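Local structure of interpain A (Prevotella intermedia, 3BB7) at residues S50-I62 with Y294-T308. The protein probably cleaves proteins as a papain-like cysteine protease of the C10 family, made as an inactive precursor with an inhibitory prodomain. The protein carries 1 engineered substitution. Numbering follows the deposited sequence.
Sequences SFKWWLKAIDEVI and YKIDLLNPGNMYSFT
W54 overlaps Y294 in a T-shaped stack, the edge of the tyrosine directed at the face of the indole's six-membered ring, with centroids 4.8 Å apart and planes at 70°. The pair joins the prodomain helix 49-68 to the loop between strands 292-294 and 312-315 of the C10 catalytic domain, an intramolecular prodomain–protease interface of the zymogen. I58 CG1 lies against the other face of the W54 indole, whose NE1 gives a nearly straight bond to K295 O, which lies in the plane of the indole, at 2.9 Å. The Y294 hydroxyl is hydrogen-bonded to V290 O. The preceding residue, W53, donates from NE1 to F307 O (2.9 Å), approaching from above the carbonyl plane. The two indoles thus satisfy two loop carbonyls in a largely buried interface, and W53 itself sits beside the predicted catalytic H267. Between these bonds L299 is inserted from the loop: CD1 touches both indoles, while CD2 meets A57 CB and I58 CD1. F307 lies flat under K56, whose CB stands 3.8 Å from the ring centroid, almost on its normal; the aliphatic chain continues outward with CD beyond the CE1-CZ edge, 3.6 Å from F307 CZ. Farther along the helix, V61 CG1 presses on T308 CG2. The carboxylate of E60 is carried to the loop by an extended chain, CG lying trans to the backbone nitrogen (chi1 -176°), and grips two successive amides through the syn lone pairs of its oxygens: F307 N binds OE1 at 2.8 Å and T308 N binds OE2 at 3.0 Å.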
loop_
_atom_site.group_PDB
_atom_site.type_symbol
_atom_site.label_atom_id
_atom_site.label_comp_id
_atom_site.label_asym_id
_atom_site.label_seq_id
_atom_site.Cartn_x
_atom_site.Cartn_y
_atom_site.Cartn_z
ATOM N N SER A 50 -4.755 5.736 -2.795
ATOM C CA SER A 50 -3.729 5.790 -1.755
ATOM C C SER A 50 -2.739 6.927 -2.056
ATOM O O SER A 50 -2.270 7.626 -1.131
ATOM C CB SER A 50 -3.074 4.427 -1.608
ATOM O OG SER A 50 -4.060 3.465 -1.228
ATOM N N PHE A 51 -2.457 7.158 -3.344
ATOM C CA PHE A 51 -1.658 8.317 -3.743
ATOM C C PHE A 51 -2.398 9.612 -3.403
ATOM O O PHE A 51 -1.789 10.587 -2.911
ATOM C CB PHE A 51 -1.348 8.218 -5.244
ATOM C CG PHE A 51 -0.606 9.400 -5.816
ATOM C CD1 PHE A 51 -1.200 10.227 -6.784
ATOM C CD2 PHE A 51 0.713 9.625 -5.451
ATOM C CE1 PHE A 51 -0.481 11.309 -7.344
ATOM C CE2 PHE A 51 1.446 10.672 -6.007
ATOM C CZ PHE A 51 0.840 11.527 -6.950
ATOM N N LYS A 52 -3.715 9.604 -3.593
ATOM C CA LYS A 52 -4.522 10.761 -3.203
ATOM C C LYS A 52 -4.387 11.068 -1.709
ATOM O O LYS A 52 -4.248 12.247 -1.329
ATOM C CB LYS A 52 -5.987 10.536 -3.592
ATOM C CG LYS A 52 -6.210 10.751 -5.063
ATOM C CD LYS A 52 -7.697 10.613 -5.426
ATOM C CE LYS A 52 -8.008 11.298 -6.753
ATOM N NZ LYS A 52 -6.936 11.033 -7.765
ATOM N N TRP A 53 -4.392 10.024 -0.871
ATOM C CA TRP A 53 -4.173 10.197 0.567
ATOM C C TRP A 53 -2.817 10.860 0.818
ATOM O O TRP A 53 -2.720 11.837 1.581
ATOM C CB TRP A 53 -4.249 8.866 1.334
ATOM C CG TRP A 53 -3.714 9.036 2.715
ATOM C CD1 TRP A 53 -4.365 9.589 3.808
ATOM C CD2 TRP A 53 -2.383 8.749 3.154
ATOM N NE1 TRP A 53 -3.526 9.594 4.903
ATOM C CE2 TRP A 53 -2.297 9.114 4.523
ATOM C CE3 TRP A 53 -1.261 8.201 2.524
ATOM C CZ2 TRP A 53 -1.106 8.992 5.261
ATOM C CZ3 TRP A 53 -0.071 8.058 3.254
ATOM C CH2 TRP A 53 -0.008 8.453 4.617
ATOM N N TRP A 54 -1.781 10.334 0.173
ATOM C CA TRP A 54 -0.425 10.815 0.397
ATOM C C TRP A 54 -0.343 12.320 0.064
ATOM O O TRP A 54 0.249 13.094 0.817
ATOM C CB TRP A 54 0.570 10.006 -0.439
ATOM C CG TRP A 54 1.981 10.463 -0.224
ATOM C CD1 TRP A 54 2.821 10.121 0.815
ATOM C CD2 TRP A 54 2.726 11.342 -1.078
ATOM N NE1 TRP A 54 4.035 10.769 0.671
ATOM C CE2 TRP A 54 4.013 11.501 -0.498
ATOM C CE3 TRP A 54 2.429 12.000 -2.282
ATOM C CZ2 TRP A 54 4.975 12.345 -1.048
ATOM C CZ3 TRP A 54 3.399 12.820 -2.845
ATOM C CH2 TRP A 54 4.658 12.974 -2.231
ATOM N N LEU A 55 -0.936 12.742 -1.045
ATOM C CA LEU A 55 -0.932 14.161 -1.395
ATOM C C LEU A 55 -1.639 15.008 -0.330
ATOM O O LEU A 55 -1.180 16.113 0.004
ATOM C CB LEU A 55 -1.588 14.389 -2.759
ATOM C CG LEU A 55 -0.815 13.866 -3.976
ATOM C CD1 LEU A 55 -1.689 14.017 -5.238
ATOM C CD2 LEU A 55 0.521 14.573 -4.182
ATOM N N LYS A 56 -2.767 14.519 0.171
ATOM C CA LYS A 56 -3.507 15.251 1.228
ATOM C C LYS A 56 -2.682 15.355 2.525
ATOM O O LYS A 56 -2.622 16.419 3.157
ATOM C CB LYS A 56 -4.861 14.578 1.482
ATOM C CG LYS A 56 -5.847 14.753 0.313
ATOM C CD LYS A 56 -7.249 14.300 0.684
ATOM C CE LYS A 56 -8.291 14.952 -0.232
ATOM N NZ LYS A 56 -9.703 14.833 0.288
ATOM N N ALA A 57 -2.022 14.261 2.891
ATOM C CA ALA A 57 -1.140 14.215 4.063
ATOM C C ALA A 57 0.075 15.163 3.899
ATOM O O ALA A 57 0.429 15.892 4.836
ATOM C CB ALA A 57 -0.669 12.780 4.283
ATOM N N ILE A 58 0.657 15.197 2.703
ATOM C CA ILE A 58 1.748 16.145 2.412
ATOM C C ILE A 58 1.275 17.584 2.576
ATOM O O ILE A 58 1.916 18.392 3.265
ATOM C CB ILE A 58 2.281 15.876 0.980
ATOM C CG1 ILE A 58 3.107 14.574 0.931
ATOM C CG2 ILE A 58 3.071 17.063 0.416
ATOM C CD1 ILE A 58 4.497 14.629 1.598
ATOM N N ASP A 59 0.154 17.909 1.945
ATOM C CA ASP A 59 -0.421 19.253 2.069
ATOM C C ASP A 59 -0.638 19.622 3.546
ATOM O O ASP A 59 -0.263 20.718 3.959
ATOM C CB ASP A 59 -1.722 19.355 1.256
ATOM C CG ASP A 59 -2.387 20.693 1.415
ATOM O OD1 ASP A 59 -3.289 20.784 2.274
ATOM O OD2 ASP A 59 -1.986 21.651 0.706
ATOM N N GLU A 60 -1.191 18.690 4.345
ATOM C CA GLU A 60 -1.449 18.908 5.762
ATOM C C GLU A 60 -0.154 19.177 6.522
ATOM O O GLU A 60 -0.068 20.124 7.314
ATOM C CB GLU A 60 -2.146 17.667 6.319
ATOM C CG GLU A 60 -2.574 17.755 7.763
ATOM C CD GLU A 60 -3.222 16.458 8.200
ATOM O OE1 GLU A 60 -4.482 16.391 8.256
ATOM O OE2 GLU A 60 -2.468 15.502 8.460
ATOM N N VAL A 61 0.875 18.369 6.288
ATOM C CA VAL A 61 2.104 18.585 7.088
ATOM C C VAL A 61 2.863 19.839 6.714
ATOM O O VAL A 61 3.429 20.511 7.587
ATOM C CB VAL A 61 3.074 17.360 7.131
ATOM C CG1 VAL A 61 2.342 16.148 7.707
ATOM C CG2 VAL A 61 3.697 17.027 5.793
ATOM N N ILE A 62 2.861 20.169 5.428
ATOM C CA ILE A 62 3.516 21.374 5.010
ATOM C C ILE A 62 2.790 22.603 5.601
ATOM O O ILE A 62 3.437 23.525 6.147
ATOM C CB ILE A 62 3.664 21.468 3.459
ATOM C CG1 ILE A 62 4.617 20.371 2.966
ATOM C CG2 ILE A 62 4.197 22.853 3.052
ATOM C CD1 ILE A 62 4.773 20.266 1.453
ATOM N N TYR A 294 8.852 7.990 -2.358
ATOM C CA TYR A 294 8.089 9.061 -1.718
ATOM C C TYR A 294 8.525 9.298 -0.289
ATOM O O TYR A 294 8.919 8.370 0.405
ATOM C CB TYR A 294 6.592 8.680 -1.738
ATOM C CG TYR A 294 6.045 8.675 -3.161
ATOM C CD1 TYR A 294 5.562 9.855 -3.731
ATOM C CD2 TYR A 294 6.033 7.512 -3.943
ATOM C CE1 TYR A 294 5.112 9.902 -5.040
ATOM C CE2 TYR A 294 5.545 7.545 -5.287
ATOM C CZ TYR A 294 5.071 8.756 -5.803
ATOM O OH TYR A 294 4.629 8.860 -7.105
ATOM N N LYS A 295 8.426 10.530 0.166
ATOM C CA LYS A 295 8.714 10.820 1.574
ATOM C C LYS A 295 7.586 10.390 2.499
ATOM O O LYS A 295 6.408 10.708 2.283
ATOM C CB LYS A 295 8.972 12.319 1.740
ATOM C CG LYS A 295 10.350 12.731 1.197
ATOM C CD LYS A 295 10.730 14.112 1.626
ATOM C CE LYS A 295 12.220 14.348 1.414
ATOM N NZ LYS A 295 13.058 13.931 2.576
ATOM N N ILE A 296 7.957 9.680 3.552
ATOM C CA ILE A 296 7.042 9.446 4.672
ATOM C C ILE A 296 7.632 9.932 6.011
ATOM O O ILE A 296 6.889 10.094 6.988
ATOM C CB ILE A 296 6.551 7.989 4.826
ATOM C CG1 ILE A 296 7.719 7.069 5.179
ATOM C CG2 ILE A 296 5.763 7.549 3.557
ATOM C CD1 ILE A 296 7.291 5.692 5.720
ATOM N N ASP A 297 8.938 10.169 6.072
ATOM C CA ASP A 297 9.512 10.604 7.350
ATOM C C ASP A 297 8.828 11.846 7.911
ATOM O O ASP A 297 8.534 11.929 9.107
ATOM C CB ASP A 297 11.036 10.810 7.255
ATOM C CG ASP A 297 11.473 11.702 6.094
ATOM O OD1 ASP A 297 10.644 12.211 5.300
ATOM O OD2 ASP A 297 12.707 11.911 5.974
ATOM N N LEU A 298 8.513 12.782 7.029
ATOM C CA LEU A 298 7.904 14.047 7.439
ATOM C C LEU A 298 6.406 13.947 7.740
ATOM O O LEU A 298 5.786 14.957 8.103
ATOM C CB LEU A 298 8.168 15.119 6.381
ATOM C CG LEU A 298 8.095 14.767 4.899
ATOM C CD1 LEU A 298 6.800 14.119 4.485
ATOM C CD2 LEU A 298 8.350 16.028 4.050
ATOM N N LEU A 299 5.814 12.758 7.616
ATOM C CA LEU A 299 4.359 12.619 7.901
ATOM C C LEU A 299 4.100 12.328 9.394
ATOM O O LEU A 299 3.542 11.286 9.743
ATOM C CB LEU A 299 3.691 11.554 7.000
ATOM C CG LEU A 299 3.836 11.825 5.489
ATOM C CD1 LEU A 299 3.180 10.719 4.719
ATOM C CD2 LEU A 299 3.244 13.160 5.112
ATOM N N ASN A 300 4.513 13.246 10.275
ATOM C CA ASN A 300 4.273 13.037 11.719
ATOM C C ASN A 300 2.761 13.038 11.964
ATOM O O ASN A 300 2.058 13.882 11.429
ATOM C CB ASN A 300 4.927 14.173 12.527
ATOM C CG ASN A 300 4.761 14.006 14.027
ATOM O OD1 ASN A 300 5.486 13.243 14.676
ATOM N ND2 ASN A 300 3.788 14.695 14.580
ATOM N N PRO A 301 2.251 12.061 12.717
ATOM C CA PRO A 301 0.827 12.006 13.042
ATOM C C PRO A 301 0.350 13.284 13.709
ATOM O O PRO A 301 1.049 13.825 14.569
ATOM C CB PRO A 301 0.748 10.811 14.020
ATOM C CG PRO A 301 1.841 9.954 13.604
ATOM C CD PRO A 301 2.966 10.874 13.203
ATOM N N GLY A 302 -0.814 13.781 13.306
ATOM C CA GLY A 302 -1.437 14.934 14.012
ATOM C C GLY A 302 -2.440 14.462 15.053
ATOM O O GLY A 302 -2.254 13.386 15.654
ATOM N N ASN A 303 -3.516 15.239 15.256
ATOM C CA ASN A 303 -4.625 14.803 16.116
ATOM C C ASN A 303 -5.282 13.565 15.530
ATOM O O ASN A 303 -4.954 13.160 14.408
ATOM C CB ASN A 303 -5.622 15.944 16.438
ATOM C CG ASN A 303 -6.606 16.274 15.287
ATOM O OD1 ASN A 303 -6.813 15.482 14.371
ATOM N ND2 ASN A 303 -7.252 17.459 15.375
ATOM N N MET A 304 -6.191 12.952 16.277
ATOM C CA MET A 304 -6.759 11.677 15.851
ATOM C C MET A 304 -7.551 11.801 14.548
ATOM O O MET A 304 -7.935 10.790 13.939
ATOM C CB MET A 304 -7.608 11.055 16.969
ATOM C CG MET A 304 -8.488 12.051 17.712
ATOM S SD MET A 304 -9.601 11.279 18.905
ATOM C CE MET A 304 -10.409 10.064 17.860
ATOM N N TYR A 305 -7.761 13.038 14.118
ATOM C CA TYR A 305 -8.601 13.354 12.967
ATOM C C TYR A 305 -7.858 13.832 11.719
ATOM O O TYR A 305 -8.494 14.137 10.696
ATOM C CB TYR A 305 -9.626 14.413 13.382
ATOM C CG TYR A 305 -10.543 13.933 14.461
ATOM C CD1 TYR A 305 -10.721 14.667 15.632
ATOM C CD2 TYR A 305 -11.235 12.734 14.308
ATOM C CE1 TYR A 305 -11.599 14.209 16.637
ATOM C CE2 TYR A 305 -12.102 12.266 15.291
ATOM C CZ TYR A 305 -12.281 12.998 16.447
ATOM O OH TYR A 305 -13.167 12.512 17.393
ATOM N N SER A 306 -6.530 13.907 11.809
ATOM C CA SER A 306 -5.685 14.373 10.702
ATOM C C SER A 306 -5.502 13.270 9.663
ATOM O O SER A 306 -5.688 12.102 9.952
ATOM C CB SER A 306 -4.300 14.746 11.230
ATOM O OG SER A 306 -3.655 13.624 11.821
ATOM N N PHE A 307 -5.112 13.640 8.453
ATOM C CA PHE A 307 -4.725 12.631 7.467
ATOM C C PHE A 307 -3.513 11.832 7.916
ATOM O O PHE A 307 -3.411 10.653 7.618
ATOM C CB PHE A 307 -4.406 13.300 6.125
ATOM C CG PHE A 307 -5.605 13.888 5.446
ATOM C CD1 PHE A 307 -6.508 13.062 4.786
ATOM C CD2 PHE A 307 -5.832 15.261 5.474
ATOM C CE1 PHE A 307 -7.628 13.599 4.169
ATOM C CE2 PHE A 307 -6.939 15.810 4.846
ATOM C CZ PHE A 307 -7.837 14.976 4.195
ATOM N N THR A 308 -2.568 12.469 8.614
ATOM C CA THR A 308 -1.305 11.782 8.990
ATOM C C THR A 308 -1.462 10.781 10.115
ATOM O O THR A 308 -0.602 9.922 10.337
ATOM C CB THR A 308 -0.173 12.751 9.378
ATOM O OG1 THR A 308 -0.622 13.609 10.440
ATOM C CG2 THR A 308 0.247 13.579 8.209
#